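Calcium-regulated actin-bundling protein (Dictyostelium discoideum, PDB 4X3N) binds and bundles actin filaments in a calcium-regulated way and may help shape and reorganise filopodia and pseudopodia during cell movement. Local coordinates at residues F96-C110 and Q126-R140. Sequence-based numbering, arbitrary orientation.
Sequences FDIALYFYEQLCKFC and QPQMLTALKRKQELR
Gln126 and Pro127 begin the contact at the C-terminal part of 96-110. Gln126 OE1 lies 3.3 Å from Cys110 CB, its amide nitrogen being hydrogen-bonded to the carbonyl of Tyr122, while the Pro127 ring spans one turn of the helix, CD 3.6 Å from Cys110 SG, CG packing against Leu106 CB and CB against Cys107 SG. Met129, its chain bent at chi2 and chi3, brings SD to 3.6 Å from Cys107 CB and its methyl to Glu104 CG. Thr131 caps helix 132-143 by accepting from Lys134 N, and Ala132 CB then meets Leu100 CD1.

Arg135 ties the extended run to the helix. The side chain leaves with CG opposite the backbone N, then bends at chi2 and chi3, which brings NH1 and NH2 onto Gln128 O, at 3.2 Å and 3.1 Å respectively; both donate to it. Tyr103 CB covers one face of the guanidinium and Leu130 CD1 the other; the Tyr103 ring plane is inclined by only 19° to it. Shortened to an alanine, this position would probably leave Gln128 O without both donors and open a gap beside Tyr103.

One residue on, extended Lys136 reaches Asp97 in a salt bridge, NZ to OD1 2.6 Å, from above the carboxylate plane; Arg140 of a second subunit also pairs with that oxygen. Leu139 sets CB over the centre of the Phe96 ring, a CH-pi contact 10° off the normal, and spreads its methyls to Ala99 and Tyr103. The axes of 96-110 and 132-140 make an angle of 113°, and Phe96 touches the calcium-binding loop that follows helix 132-143, a site consistent with an EF-hand. The negative charge of Asp97 is thus probably balanced by two cations, one from each chain, which ties this helix pair to the subunit interface.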
ATOM      1  N   PHE A  96      -9.476   3.808   0.734  1.00 20.13           N
ATOM      2  CA  PHE A  96     -10.802   4.024   1.299  1.00 22.33           C
ATOM      3  C   PHE A  96     -10.799   4.583   2.757  1.00 23.62           C
ATOM      4  O   PHE A  96     -11.723   5.353   3.175  1.00 22.67           O
ATOM      5  CB  PHE A  96     -11.634   2.727   1.229  1.00 22.78           C
ATOM      6  CG  PHE A  96     -12.172   2.368  -0.134  1.00 24.13           C
ATOM      7  CD1 PHE A  96     -11.904   3.095  -1.261  1.00 24.96           C
ATOM      8  CD2 PHE A  96     -12.918   1.210  -0.259  1.00 22.70           C
ATOM      9  CE1 PHE A  96     -12.386   2.695  -2.481  1.00 25.48           C
ATOM     10  CE2 PHE A  96     -13.417   0.814  -1.476  1.00 25.25           C
ATOM     11  CZ  PHE A  96     -13.162   1.562  -2.596  1.00 24.65           C
ATOM     12  N   ASP A  97      -9.777   4.264   3.538  1.00 20.92           N
ATOM     13  CA  ASP A  97      -9.749   4.806   4.877  1.00 23.35           C
ATOM     14  C   ASP A  97      -9.433   6.305   4.811  1.00 26.08           C
ATOM     15  O   ASP A  97     -10.071   7.109   5.512  1.00 20.64           O
ATOM     16  CB  ASP A  97      -8.764   4.069   5.774  1.00 23.60           C
ATOM     17  CG  ASP A  97      -9.265   2.698   6.182  1.00 23.09           C
ATOM     18  OD1 ASP A  97     -10.475   2.508   6.397  1.00 20.46           O
ATOM     19  OD2 ASP A  97      -8.435   1.816   6.274  1.00 26.55           O
ATOM     20  N   ILE A  98      -8.435   6.675   4.000  1.00 22.29           N
ATOM     21  CA  ILE A  98      -8.128   8.062   3.848  1.00 22.29           C
ATOM     22  C   ILE A  98      -9.294   8.869   3.169  1.00 25.26           C
ATOM     23  O   ILE A  98      -9.569   9.995   3.567  1.00 26.47           O
ATOM     24  CB  ILE A  98      -6.818   8.255   3.089  1.00 22.43           C
ATOM     25  CG1 ILE A  98      -5.657   7.519   3.758  1.00 23.43           C
ATOM     26  CG2 ILE A  98      -6.498   9.719   3.019  1.00 22.54           C
ATOM     27  CD1 ILE A  98      -5.410   7.863   5.233  1.00 24.74           C
ATOM     28  N   ALA A  99      -9.958   8.291   2.160  1.00 24.30           N
ATOM     29  CA  ALA A  99     -11.163   8.864   1.568  1.00 22.65           C
ATOM     30  C   ALA A  99     -12.222   9.163   2.575  1.00 24.01           C
ATOM     31  O   ALA A  99     -12.870  10.239   2.559  1.00 23.50           O
ATOM     32  CB  ALA A  99     -11.736   7.964   0.475  1.00 24.49           C
ATOM     33  N   LEU A 100     -12.441   8.219   3.461  1.00 24.23           N
ATOM     34  CA  LEU A 100     -13.323   8.435   4.574  1.00 25.01           C
ATOM     35  C   LEU A 100     -12.994   9.686   5.393  1.00 24.80           C
ATOM     36  O   LEU A 100     -13.863  10.473   5.723  1.00 23.51           O
ATOM     37  CB  LEU A 100     -13.304   7.178   5.431  1.00 28.71           C
ATOM     38  CG  LEU A 100     -14.468   7.006   6.351  1.00 28.68           C
ATOM     39  CD1 LEU A 100     -14.673   5.549   6.729  1.00 30.89           C
ATOM     40  CD2 LEU A 100     -14.223   7.856   7.584  1.00 32.20           C
ATOM     41  N   TYR A 101     -11.741   9.899   5.727  1.00 22.89           N
ATOM     42  CA  TYR A 101     -11.360  11.102   6.445  1.00 23.66           C
ATOM     43  C   TYR A 101     -11.620  12.341   5.553  1.00 23.05           C
ATOM     44  O   TYR A 101     -11.992  13.412   6.047  1.00 24.62           O
ATOM     45  CB  TYR A 101      -9.848  11.101   6.840  1.00 22.65           C
ATOM     46  CG  TYR A 101      -9.334  10.117   7.903  1.00 23.36           C
ATOM     47  CD1 TYR A 101     -10.039   9.867   9.073  1.00 30.29           C
ATOM     48  CD2 TYR A 101      -8.062   9.566   7.804  1.00 26.52           C
ATOM     49  CE1 TYR A 101      -9.535   9.005  10.079  1.00 29.24           C
ATOM     50  CE2 TYR A 101      -7.522   8.743   8.805  1.00 28.26           C
ATOM     51  CZ  TYR A 101      -8.261   8.453   9.959  1.00 28.92           C
ATOM     52  OH  TYR A 101      -7.734   7.606  10.954  1.00 25.51           O
ATOM     53  N   PHE A 102     -11.376  12.229   4.256  1.00 22.93           N
ATOM     54  CA  PHE A 102     -11.687  13.294   3.302  1.00 21.52           C
ATOM     55  C   PHE A 102     -13.144  13.680   3.362  1.00 22.69           C
ATOM     56  O   PHE A 102     -13.478  14.837   3.615  1.00 25.33           O
ATOM     57  CB  PHE A 102     -11.231  12.900   1.883  1.00 22.13           C
ATOM     58  CG  PHE A 102     -11.845  13.689   0.775  1.00 20.00           C
ATOM     59  CD1 PHE A 102     -11.550  14.991   0.611  1.00 19.37           C
ATOM     60  CD2 PHE A 102     -12.675  13.071  -0.148  1.00 19.22           C
ATOM     61  CE1 PHE A 102     -12.102  15.712  -0.422  1.00 19.78           C
ATOM     62  CE2 PHE A 102     -13.262  13.782  -1.183  1.00 18.95           C
ATOM     63  CZ  PHE A 102     -12.964  15.111  -1.333  1.00 20.66           C
ATOM     64  N   TYR A 103     -14.030  12.736   3.210  1.00 22.69           N
ATOM     65  CA  TYR A 103     -15.426  13.082   3.147  1.00 23.14           C
ATOM     66  C   TYR A 103     -15.923  13.602   4.496  1.00 25.61           C
ATOM     67  O   TYR A 103     -16.779  14.477   4.554  1.00 27.45           O
ATOM     68  CB  TYR A 103     -16.242  11.865   2.765  1.00 25.36           C
ATOM     69  CG  TYR A 103     -16.372  11.643   1.306  1.00 24.01           C
ATOM     70  CD1 TYR A 103     -17.345  12.309   0.568  1.00 23.02           C
ATOM     71  CD2 TYR A 103     -15.512  10.757   0.666  1.00 22.20           C
ATOM     72  CE1 TYR A 103     -17.451  12.109  -0.805  1.00 23.57           C
ATOM     73  CE2 TYR A 103     -15.599  10.541  -0.668  1.00 22.59           C
ATOM     74  CZ  TYR A 103     -16.560  11.216  -1.415  1.00 20.88           C
ATOM     75  OH  TYR A 103     -16.619  10.949  -2.741  1.00 19.17           O
ATOM     76  N   GLU A 104     -15.395  13.031   5.576  1.00 29.38           N
ATOM     77  CA  GLU A 104     -15.741  13.506   6.910  1.00 31.16           C
ATOM     78  C   GLU A 104     -15.312  14.909   7.154  1.00 29.40           C
ATOM     79  O   GLU A 104     -16.059  15.676   7.683  1.00 27.78           O
ATOM     80  CB  GLU A 104     -15.219  12.588   7.990  1.00 32.42           C
ATOM     81  CG  GLU A 104     -16.065  11.324   7.984  1.00 36.74           C
ATOM     82  CD  GLU A 104     -15.731  10.396   9.130  1.00 43.89           C
ATOM     83  OE1 GLU A 104     -14.676  10.621   9.815  1.00 38.59           O
ATOM     84  OE2 GLU A 104     -16.496   9.415   9.276  1.00 41.26           O
ATOM     85  N   GLN A 105     -14.122  15.261   6.713  1.00 27.66           N
ATOM     86  CA  GLN A 105     -13.662  16.622   6.816  1.00 29.92           C
ATOM     87  C   GLN A 105     -14.507  17.573   5.958  1.00 30.46           C
ATOM     88  O   GLN A 105     -14.816  18.654   6.423  1.00 32.03           O
ATOM     89  CB  GLN A 105     -12.160  16.717   6.542  1.00 31.89           C
ATOM     90  CG  GLN A 105     -11.568  18.106   6.584  1.00 39.11           C
ATOM     91  CD  GLN A 105     -11.919  18.908   7.850  1.00 43.47           C
ATOM     92  OE1 GLN A 105     -12.010  18.364   8.968  1.00 45.15           O
ATOM     93  NE2 GLN A 105     -12.097  20.221   7.670  1.00 38.48           N
ATOM     94  N   LEU A 106     -14.938  17.155   4.765  1.00 27.23           N
ATOM     95  CA  LEU A 106     -15.801  17.948   3.938  1.00 27.21           C
ATOM     96  C   LEU A 106     -17.096  18.317   4.626  1.00 30.17           C
ATOM     97  O   LEU A 106     -17.551  19.464   4.554  1.00 27.37           O
ATOM     98  CB  LEU A 106     -16.212  17.201   2.683  1.00 28.42           C
ATOM     99  CG  LEU A 106     -15.336  17.291   1.445  1.00 28.17           C
ATOM    100  CD1 LEU A 106     -15.980  16.508   0.319  1.00 26.61           C
ATOM    101  CD2 LEU A 106     -15.012  18.741   1.022  1.00 28.05           C
ATOM    102  N   CYS A 107     -17.691  17.326   5.253  1.00 27.74           N
ATOM    103  CA  CYS A 107     -18.951  17.489   5.937  1.00 31.51           C
ATOM    104  C   CYS A 107     -18.757  18.388   7.138  1.00 31.53           C
ATOM    105  O   CYS A 107     -19.592  19.221   7.393  1.00 33.07           O
ATOM    106  CB  CYS A 107     -19.505  16.133   6.398  1.00 30.16           C
ATOM    107  SG  CYS A 107     -20.043  15.007   5.087  1.00 32.04           S
ATOM    108  N   LYS A 108     -17.641  18.258   7.828  1.00 32.87           N
ATOM    109  CA  LYS A 108     -17.427  19.072   9.017  1.00 39.52           C
ATOM    110  C   LYS A 108     -17.256  20.531   8.606  1.00 39.45           C
ATOM    111  O   LYS A 108     -17.817  21.443   9.227  1.00 34.91           O
ATOM    112  CB  LYS A 108     -16.217  18.601   9.805  1.00 41.75           C
ATOM    113  CG  LYS A 108     -16.135  19.180  11.212  1.00 48.48           C
ATOM    114  CD  LYS A 108     -15.081  18.481  12.071  1.00 46.58           C
ATOM    115  CE  LYS A 108     -13.676  18.882  11.650  1.00 51.05           C
ATOM    116  NZ  LYS A 108     -12.738  19.040  12.809  1.00 51.17           N
ATOM    117  N   PHE A 109     -16.496  20.741   7.540  1.00 36.11           N
ATOM    118  CA  PHE A 109     -16.266  22.081   7.038  1.00 34.82           C
ATOM    119  C   PHE A 109     -17.581  22.761   6.683  1.00 33.48           C
ATOM    120  O   PHE A 109     -17.872  23.833   7.165  1.00 36.19           O
ATOM    121  CB  PHE A 109     -15.356  22.070   5.841  1.00 33.90           C
ATOM    122  CG  PHE A 109     -15.137  23.436   5.254  1.00 35.68           C
ATOM    123  CD1 PHE A 109     -16.068  23.993   4.394  1.00 36.36           C
ATOM    124  CD2 PHE A 109     -14.001  24.173   5.577  1.00 37.53           C
ATOM    125  CE1 PHE A 109     -15.870  25.250   3.874  1.00 37.87           C
ATOM    126  CE2 PHE A 109     -13.777  25.418   5.018  1.00 37.84           C
ATOM    127  CZ  PHE A 109     -14.717  25.952   4.173  1.00 36.83           C
ATOM    128  N   CYS A 110     -18.385  22.084   5.882  1.00 35.76           N
ATOM    129  CA  CYS A 110     -19.658  22.617   5.381  1.00 35.00           C
ATOM    130  C   CYS A 110     -20.742  22.780   6.447  1.00 43.44           C
ATOM    131  O   CYS A 110     -21.735  23.500   6.209  1.00 38.38           O
ATOM    132  CB  CYS A 110     -20.207  21.684   4.304  1.00 33.73           C
ATOM    133  SG  CYS A 110     -19.255  21.739   2.764  1.00 30.69           S
ATOM    134  N   GLN A 126     -22.897  20.354  -1.868  1.00 26.36           N
ATOM    135  CA  GLN A 126     -22.801  19.980  -0.478  1.00 26.64           C
ATOM    136  C   GLN A 126     -22.630  18.483  -0.388  1.00 28.64           C
ATOM    137  O   GLN A 126     -23.357  17.764  -1.043  1.00 28.59           O
ATOM    138  CB  GLN A 126     -24.075  20.360   0.321  1.00 30.24           C
ATOM    139  CG  GLN A 126     -24.208  21.876   0.538  1.00 28.52           C
ATOM    140  CD  GLN A 126     -22.904  22.539   0.887  1.00 26.84           C
ATOM    141  OE1 GLN A 126     -22.412  22.441   2.026  1.00 26.29           O
ATOM    142  NE2 GLN A 126     -22.356  23.289  -0.075  1.00 26.35           N
ATOM    143  N   PRO A 127     -21.714  18.014   0.461  1.00 26.02           N
ATOM    144  CA  PRO A 127     -21.567  16.562   0.683  1.00 28.66           C
ATOM    145  C   PRO A 127     -22.711  16.031   1.542  1.00 32.07           C
ATOM    146  O   PRO A 127     -23.528  16.808   1.995  1.00 34.37           O
ATOM    147  CB  PRO A 127     -20.277  16.445   1.437  1.00 24.24           C
ATOM    148  CG  PRO A 127     -20.122  17.776   2.122  1.00 27.00           C
ATOM    149  CD  PRO A 127     -20.789  18.811   1.287  1.00 25.51           C
ATOM    150  N   GLN A 128     -22.735  14.730   1.753  1.00 34.11           N
ATOM    151  CA  GLN A 128     -23.753  14.084   2.576  1.00 37.92           C
ATOM    152  C   GLN A 128     -23.069  13.340   3.695  1.00 34.65           C
ATOM    153  O   GLN A 128     -22.087  12.614   3.497  1.00 32.90           O
ATOM    154  CB  GLN A 128     -24.595  13.147   1.710  1.00 38.64           C
ATOM    155  CG  GLN A 128     -25.457  12.141   2.478  1.00 40.67           C
ATOM    156  CD  GLN A 128     -26.086  11.095   1.550  1.00 48.34           C
ATOM    157  OE1 GLN A 128     -25.445  10.570   0.609  1.00 50.02           O
ATOM    158  NE2 GLN A 128     -27.352  10.784   1.802  1.00 54.42           N
ATOM    159  N   MET A 129     -23.598  13.501   4.890  1.00 37.39           N
ATOM    160  CA  MET A 129     -23.000  12.853   6.046  1.00 40.88           C
ATOM    161  C   MET A 129     -23.402  11.385   5.959  1.00 35.92           C
ATOM    162  O   MET A 129     -24.520  11.070   5.579  1.00 35.99           O
ATOM    163  CB  MET A 129     -23.501  13.478   7.362  1.00 44.31           C
ATOM    164  CG  MET A 129     -22.699  13.056   8.578  1.00 51.49           C
ATOM    165  SD  MET A 129     -21.121  13.939   8.708  1.00 69.24           S
ATOM    166  CE  MET A 129     -19.831  12.715   8.350  1.00 60.68           C
ATOM    167  N   LEU A 130     -22.492  10.494   6.301  1.00 35.24           N
ATOM    168  CA  LEU A 130     -22.805   9.088   6.310  1.00 36.62           C
ATOM    169  C   LEU A 130     -22.011   8.405   7.369  1.00 38.11           C
ATOM    170  O   LEU A 130     -20.863   8.809   7.638  1.00 35.20           O
ATOM    171  CB  LEU A 130     -22.400   8.469   4.983  1.00 38.71           C
ATOM    172  CG  LEU A 130     -23.088   8.850   3.708  1.00 38.57           C
ATOM    173  CD1 LEU A 130     -22.358   8.107   2.612  1.00 37.28           C
ATOM    174  CD2 LEU A 130     -24.563   8.449   3.764  1.00 40.15           C
ATOM    175  N   THR A 131     -22.558   7.328   7.934  1.00 37.40           N
ATOM    176  CA  THR A 131     -21.720   6.498   8.820  1.00 39.01           C
ATOM    177  C   THR A 131     -20.546   5.896   8.034  1.00 38.71           C
ATOM    178  O   THR A 131     -20.565   5.814   6.803  1.00 34.22           O
ATOM    179  CB  THR A 131     -22.467   5.318   9.414  1.00 35.47           C
ATOM    180  OG1 THR A 131     -22.792   4.423   8.364  1.00 37.88           O
ATOM    181  CG2 THR A 131     -23.759   5.756  10.068  1.00 42.30           C
ATOM    182  N   ALA A 132     -19.556   5.405   8.769  1.00 37.68           N
ATOM    183  CA  ALA A 132     -18.379   4.831   8.179  1.00 35.47           C
ATOM    184  C   ALA A 132     -18.734   3.705   7.255  1.00 37.76           C
ATOM    185  O   ALA A 132     -18.164   3.571   6.170  1.00 34.34           O
ATOM    186  CB  ALA A 132     -17.456   4.325   9.263  1.00 36.81           C
ATOM    187  N   LEU A 133     -19.650   2.879   7.726  1.00 36.41           N
ATOM    188  CA  LEU A 133     -20.116   1.735   7.017  1.00 37.10           C
ATOM    189  C   LEU A 133     -20.766   2.137   5.690  1.00 34.49           C
ATOM    190  O   LEU A 133     -20.473   1.544   4.640  1.00 32.76           O
ATOM    191  CB  LEU A 133     -21.159   0.978   7.878  1.00 38.52           C
ATOM    192  CG  LEU A 133     -21.795  -0.214   7.153  1.00 45.97           C
ATOM    193  CD1 LEU A 133     -20.863  -1.381   7.432  1.00 50.54           C
ATOM    194  CD2 LEU A 133     -23.259  -0.542   7.530  1.00 45.94           C
ATOM    195  N   LYS A 134     -21.718   3.071   5.753  1.00 36.51           N
ATOM    196  CA  LYS A 134     -22.435   3.530   4.559  1.00 34.42           C
ATOM    197  C   LYS A 134     -21.472   4.219   3.572  1.00 30.53           C
ATOM    198  O   LYS A 134     -21.559   4.067   2.369  1.00 28.99           O
ATOM    199  CB  LYS A 134     -23.494   4.540   4.950  1.00 39.33           C
ATOM    200  CG  LYS A 134     -24.534   3.992   5.883  1.00 48.03           C
ATOM    201  CD  LYS A 134     -25.514   3.121   5.149  1.00 55.38           C
ATOM    202  CE  LYS A 134     -26.892   3.392   5.744  1.00 67.04           C
ATOM    203  NZ  LYS A 134     -27.934   2.486   5.201  1.00 71.33           N
ATOM    204  N   ARG A 135     -20.567   4.998   4.127  1.00 32.05           N
ATOM    205  CA  ARG A 135     -19.548   5.652   3.328  1.00 33.93           C
ATOM    206  C   ARG A 135     -18.793   4.614   2.485  1.00 30.13           C
ATOM    207  O   ARG A 135     -18.727   4.756   1.306  1.00 30.25           O
ATOM    208  CB  ARG A 135     -18.545   6.378   4.213  1.00 34.44           C
ATOM    209  CG  ARG A 135     -17.544   7.237   3.481  1.00 32.30           C
ATOM    210  CD  ARG A 135     -17.845   8.668   3.787  1.00 35.68           C
ATOM    211  NE  ARG A 135     -18.704   9.229   2.795  1.00 35.68           N
ATOM    212  CZ  ARG A 135     -19.397  10.358   2.928  1.00 36.69           C
ATOM    213  NH1 ARG A 135     -19.372  11.093   4.042  1.00 40.46           N
ATOM    214  NH2 ARG A 135     -20.120  10.753   1.896  1.00 38.36           N
ATOM    215  N   LYS A 136     -18.217   3.587   3.091  1.00 32.31           N
ATOM    216  CA  LYS A 136     -17.363   2.655   2.321  1.00 30.27           C
ATOM    217  C   LYS A 136     -18.145   1.903   1.298  1.00 26.91           C
ATOM    218  O   LYS A 136     -17.697   1.655   0.209  1.00 25.10           O
ATOM    219  CB  LYS A 136     -16.609   1.677   3.237  1.00 32.50           C
ATOM    220  CG  LYS A 136     -15.438   2.345   3.902  1.00 35.53           C
ATOM    221  CD  LYS A 136     -14.436   1.320   4.300  1.00 37.77           C
ATOM    222  CE  LYS A 136     -13.194   2.004   4.804  1.00 34.33           C
ATOM    223  NZ  LYS A 136     -12.268   0.954   5.229  1.00 32.54           N
ATOM    224  N   GLN A 137     -19.375   1.606   1.637  1.00 28.29           N
ATOM    225  CA  GLN A 137     -20.320   1.007   0.703  1.00 28.13           C
ATOM    226  C   GLN A 137     -20.640   1.933  -0.485  1.00 26.87           C
ATOM    227  O   GLN A 137     -20.753   1.470  -1.636  1.00 26.64           O
ATOM    228  CB  GLN A 137     -21.602   0.704   1.457  1.00 32.85           C
ATOM    229  CG  GLN A 137     -22.666  -0.078   0.681  1.00 36.05           C
ATOM    230  CD  GLN A 137     -23.975  -0.202   1.506  1.00 45.80           C
ATOM    231  OE1 GLN A 137     -23.986  -0.124   2.752  1.00 50.45           O
ATOM    232  NE2 GLN A 137     -25.077  -0.389   0.805  1.00 44.75           N
ATOM    233  N   GLU A 138     -20.723   3.235  -0.243  1.00 25.78           N
ATOM    234  CA  GLU A 138     -20.914   4.141  -1.393  1.00 25.92           C
ATOM    235  C   GLU A 138     -19.626   4.220  -2.242  1.00 21.84           C
ATOM    236  O   GLU A 138     -19.689   4.325  -3.418  1.00 20.61           O
ATOM    237  CB  GLU A 138     -21.281   5.526  -0.935  1.00 27.33           C
ATOM    238  CG  GLU A 138     -21.641   6.486  -2.062  1.00 27.68           C
ATOM    239  CD  GLU A 138     -22.404   7.683  -1.526  1.00 30.45           C
ATOM    240  OE1 GLU A 138     -23.645   7.650  -1.631  1.00 29.06           O
ATOM    241  OE2 GLU A 138     -21.772   8.609  -0.967  1.00 29.52           O
ATOM    242  N   LEU A 139     -18.475   4.208  -1.609  1.00 22.93           N
ATOM    243  CA  LEU A 139     -17.209   4.282  -2.383  1.00 24.74           C
ATOM    244  C   LEU A 139     -17.136   3.123  -3.351  1.00 24.72           C
ATOM    245  O   LEU A 139     -16.840   3.273  -4.512  1.00 29.52           O
ATOM    246  CB  LEU A 139     -15.981   4.240  -1.433  1.00 24.82           C
ATOM    247  CG  LEU A 139     -15.853   5.388  -0.431  1.00 24.91           C
ATOM    248  CD1 LEU A 139     -14.509   5.330   0.262  1.00 26.42           C
ATOM    249  CD2 LEU A 139     -16.033   6.747  -1.069  1.00 28.01           C
ATOM    250  N   ARG A 140     -17.404   1.946  -2.808  1.00 24.38           N
ATOM    251  CA  ARG A 140     -17.371   0.672  -3.468  1.00 28.05           C
ATOM    252  C   ARG A 140     -18.454   0.487  -4.527  1.00 27.73           C
ATOM    253  O   ARG A 140     -18.178  -0.035  -5.589  1.00 26.27           O
ATOM    254  CB  ARG A 140     -17.584  -0.378  -2.361  1.00 32.47           C
ATOM    255  CG  ARG A 140     -17.340  -1.783  -2.705  1.00 36.96           C
ATOM    256  CD  ARG A 140     -17.480  -2.581  -1.424  1.00 39.35           C
ATOM    257  NE  ARG A 140     -16.284  -2.422  -0.593  1.00 39.43           N
ATOM    258  CZ  ARG A 140     -16.302  -2.139   0.703  1.00 38.04           C
ATOM    259  NH1 ARG A 140     -17.468  -1.995   1.357  1.00 36.88           N
ATOM    260  NH2 ARG A 140     -15.135  -2.060   1.346  1.00 38.49           N
TER